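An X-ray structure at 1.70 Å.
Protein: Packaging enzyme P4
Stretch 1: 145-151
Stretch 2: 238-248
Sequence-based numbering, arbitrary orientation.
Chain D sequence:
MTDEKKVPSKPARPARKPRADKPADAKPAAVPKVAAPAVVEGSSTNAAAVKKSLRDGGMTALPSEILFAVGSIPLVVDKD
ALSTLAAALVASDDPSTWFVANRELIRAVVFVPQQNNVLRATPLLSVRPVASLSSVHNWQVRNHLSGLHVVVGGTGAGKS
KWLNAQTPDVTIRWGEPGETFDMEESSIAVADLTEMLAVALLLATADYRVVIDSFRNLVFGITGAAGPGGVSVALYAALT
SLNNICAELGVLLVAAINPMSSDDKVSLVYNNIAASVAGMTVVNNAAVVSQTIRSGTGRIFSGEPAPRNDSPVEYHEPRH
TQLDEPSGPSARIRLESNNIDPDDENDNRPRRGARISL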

# COMPACT_ATOMS: atom_id res chain seq x y z
N LEU D 145 20.20 -7.24 -34.45
CA LEU D 145 20.47 -8.33 -33.50
C LEU D 145 19.16 -8.99 -33.05
O LEU D 145 18.09 -8.37 -33.09
CB LEU D 145 21.18 -7.79 -32.23
CG LEU D 145 22.66 -7.39 -32.43
CD1 LEU D 145 23.22 -6.83 -31.11
CD2 LEU D 145 23.52 -8.59 -32.91
N SER D 146 19.27 -10.25 -32.58
CA SER D 146 18.13 -10.91 -31.97
C SER D 146 17.76 -10.11 -30.70
O SER D 146 18.63 -9.52 -30.05
CB SER D 146 18.49 -12.34 -31.60
OG SER D 146 18.78 -13.10 -32.75
N GLY D 147 16.48 -10.10 -30.40
CA GLY D 147 15.95 -9.34 -29.27
C GLY D 147 14.54 -8.89 -29.57
O GLY D 147 13.80 -9.56 -30.29
N LEU D 148 14.18 -7.73 -29.03
CA LEU D 148 12.88 -7.13 -29.19
C LEU D 148 13.06 -5.79 -29.85
O LEU D 148 13.95 -5.04 -29.45
CB LEU D 148 12.26 -6.97 -27.78
CG LEU D 148 10.93 -6.24 -27.65
CD1 LEU D 148 9.79 -7.00 -28.42
CD2 LEU D 148 10.54 -6.08 -26.16
N HIS D 149 12.21 -5.49 -30.85
CA HIS D 149 12.18 -4.17 -31.51
C HIS D 149 10.85 -3.55 -31.15
O HIS D 149 9.82 -4.14 -31.45
CB HIS D 149 12.32 -4.29 -33.05
CG HIS D 149 12.43 -2.95 -33.72
ND1 HIS D 149 13.64 -2.50 -34.20
CD2 HIS D 149 11.49 -1.99 -33.91
CE1 HIS D 149 13.40 -1.30 -34.71
NE2 HIS D 149 12.12 -0.94 -34.55
N VAL D 150 10.84 -2.41 -30.50
CA VAL D 150 9.55 -1.83 -30.15
C VAL D 150 9.23 -0.65 -31.05
O VAL D 150 10.12 0.13 -31.42
CB VAL D 150 9.44 -1.44 -28.65
CG1 VAL D 150 9.60 -2.67 -27.75
CG2 VAL D 150 10.48 -0.38 -28.29
N VAL D 151 7.95 -0.49 -31.38
CA VAL D 151 7.44 0.61 -32.19
C VAL D 151 6.62 1.45 -31.25
O VAL D 151 5.62 0.98 -30.74
CB VAL D 151 6.62 0.08 -33.41
CG1 VAL D 151 6.01 1.24 -34.22
CG2 VAL D 151 7.52 -0.82 -34.28
N ALA D 238 11.19 -5.12 -17.57
CA ALA D 238 10.40 -6.18 -18.28
C ALA D 238 10.79 -6.22 -19.74
O ALA D 238 10.93 -7.28 -20.32
CB ALA D 238 8.89 -5.93 -18.15
N LEU D 239 10.92 -5.03 -20.35
CA LEU D 239 11.31 -5.01 -21.78
C LEU D 239 12.72 -5.60 -21.97
O LEU D 239 12.94 -6.33 -22.93
CB LEU D 239 11.28 -3.56 -22.29
CG LEU D 239 9.86 -2.96 -22.44
CD1 LEU D 239 9.96 -1.48 -22.81
CD2 LEU D 239 9.02 -3.73 -23.53
N THR D 240 13.64 -5.34 -21.05
CA THR D 240 15.00 -5.94 -21.17
C THR D 240 14.92 -7.44 -20.97
O THR D 240 15.62 -8.18 -21.65
CB THR D 240 15.98 -5.29 -20.17
OG1 THR D 240 16.06 -3.90 -20.54
CG2 THR D 240 17.38 -5.93 -20.22
N SER D 241 14.09 -7.89 -20.04
CA SER D 241 13.92 -9.36 -19.83
C SER D 241 13.39 -10.03 -21.09
O SER D 241 13.95 -11.05 -21.53
CB SER D 241 12.99 -9.63 -18.64
OG SER D 241 13.61 -9.18 -17.45
N LEU D 242 12.32 -9.45 -21.69
CA LEU D 242 11.77 -10.03 -22.92
C LEU D 242 12.77 -9.93 -24.04
O LEU D 242 12.98 -10.91 -24.78
CB LEU D 242 10.47 -9.28 -23.29
CG LEU D 242 9.34 -9.49 -22.28
CD1 LEU D 242 8.14 -8.58 -22.62
CD2 LEU D 242 8.87 -11.00 -22.30
N ASN D 243 13.45 -8.79 -24.14
CA ASN D 243 14.50 -8.65 -25.15
C ASN D 243 15.56 -9.78 -25.08
O ASN D 243 15.94 -10.38 -26.09
CB ASN D 243 15.24 -7.31 -24.94
CG ASN D 243 16.24 -7.09 -26.04
OD1 ASN D 243 15.88 -6.62 -27.13
ND2 ASN D 243 17.53 -7.40 -25.77
N ASN D 244 16.04 -10.06 -23.86
CA ASN D 244 17.14 -10.98 -23.68
C ASN D 244 16.67 -12.43 -23.83
O ASN D 244 17.48 -13.28 -24.19
CB ASN D 244 17.86 -10.71 -22.36
CG ASN D 244 18.69 -9.42 -22.42
OD1 ASN D 244 18.76 -8.75 -23.47
ND2 ASN D 244 19.34 -9.05 -21.31
N ILE D 245 15.41 -12.72 -23.55
CA ILE D 245 14.90 -14.09 -23.82
C ILE D 245 14.90 -14.28 -25.34
O ILE D 245 15.36 -15.31 -25.85
CB ILE D 245 13.45 -14.28 -23.23
CG1 ILE D 245 13.53 -14.41 -21.70
CG2 ILE D 245 12.69 -15.45 -23.93
CD1 ILE D 245 14.24 -15.75 -21.19
N CYS D 246 14.43 -13.27 -26.09
CA CYS D 246 14.46 -13.37 -27.57
C CYS D 246 15.91 -13.54 -28.08
O CYS D 246 16.17 -14.36 -28.97
CB CYS D 246 13.83 -12.13 -28.20
SG CYS D 246 12.06 -11.97 -27.93
N ALA D 247 16.85 -12.76 -27.51
CA ALA D 247 18.26 -12.83 -27.92
C ALA D 247 18.80 -14.24 -27.65
O ALA D 247 19.48 -14.81 -28.50
CB ALA D 247 19.09 -11.78 -27.19
N GLU D 248 18.50 -14.81 -26.45
CA GLU D 248 18.97 -16.16 -26.10
C GLU D 248 18.44 -17.21 -27.11
O GLU D 248 19.14 -18.17 -27.45
CB GLU D 248 18.50 -16.50 -24.67
CG GLU D 248 18.79 -17.94 -24.24
CD GLU D 248 20.26 -18.33 -24.19
OE1 GLU D 248 21.13 -17.43 -24.12
OE2 GLU D 248 20.53 -19.54 -24.19
O HOH W 1 19.51 -7.33 -27.82

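How do a strand and a helix so far apart in sequence come to lie against each other? Residues 147-151 form a strand, and 238-248 belong to a helix that begins earlier in the chain. Their axes approach to 5.8 Å, and their N-to-C directions differ by 129°, so the two run roughly against each other on a marked slant. The nearest pair of CA atoms lies at the start of the strand, Gly147 CA and Ala247 CA, 4.4 Å apart. Because the directions oppose, walking along the helix moves the contact from Val150 and Leu148 back to Gly147 and Ser146, with 363 Å² buried in total.

What does the earlier part of the helix offer the strand? Ala238 is out of reach, and the contact begins at Leu239. Its CA-to-CB bond points sideways, but the m, t rotamer brings the end of the side chain nearer, so that Leu239 CD2 lies 3.8 Å from Leu148 CD2 and 4.4 Å from Val150 CG1. Leu148 and Val150 alternate with His149, which points away, and this strand pattern places both apolar side chains on the helix side. Thr240 also points away and Ser241 is out of reach. Nearly one turn after Leu239, Leu242 adds a lighter touch, its CB 4.3 Å from Leu148 CD2. These are apolar van der Waals contacts between aliphatic carbons.

Why is Asn243 the polar centre of the contact? Its CA-to-CB bond points sideways to the strand, chi1 is -175° (t), and the end of the side chain comes nearer. There Leu148 N donates a hydrogen bond to Asn243 OD1, 2.8 Å long and nearly straight at 166°. The amide's other polar atom is used as well: Asn243 ND2 donates to Asn244 OD1 at 2.9 Å and to a water, also at 2.9 Å. That water in turn donates to Ser146 O at 3.2 Å, making a second, indirect link to stretch 1. The main chain of Asn243 takes part too. Its O accepts the helical bond from Ala247 N at 2.9 Å and also receives a CA-H...O contact from Gly147 CA, 3.3 Å from Asn243 O.

How does the last part of stretch 2 fit so closely against Gly147? The CA-to-CB bonds of Asn244 and Ile245 point away from the strand, but that of Cys246 points toward it, and Cys246 CB rests 3.3 Å from Gly147 O. Ala247 follows, its small side chain placing CB 3.7 Å from Ser146 O, while Ser146 CB lies 4.0 Å from Cys246 O. On the strand side, glycine leaves room for the Asn243 amide: an ideal CB on Gly147 would sit 2.6 Å from Asn243 OD1, a clash. The backbone angles of Gly147, 149/-148, by themselves call for glycine, since a CB would also be jammed against the carbonyl O of Ser146. The contact ends at Ala247; the CA-to-CB bond of Glu248 points away.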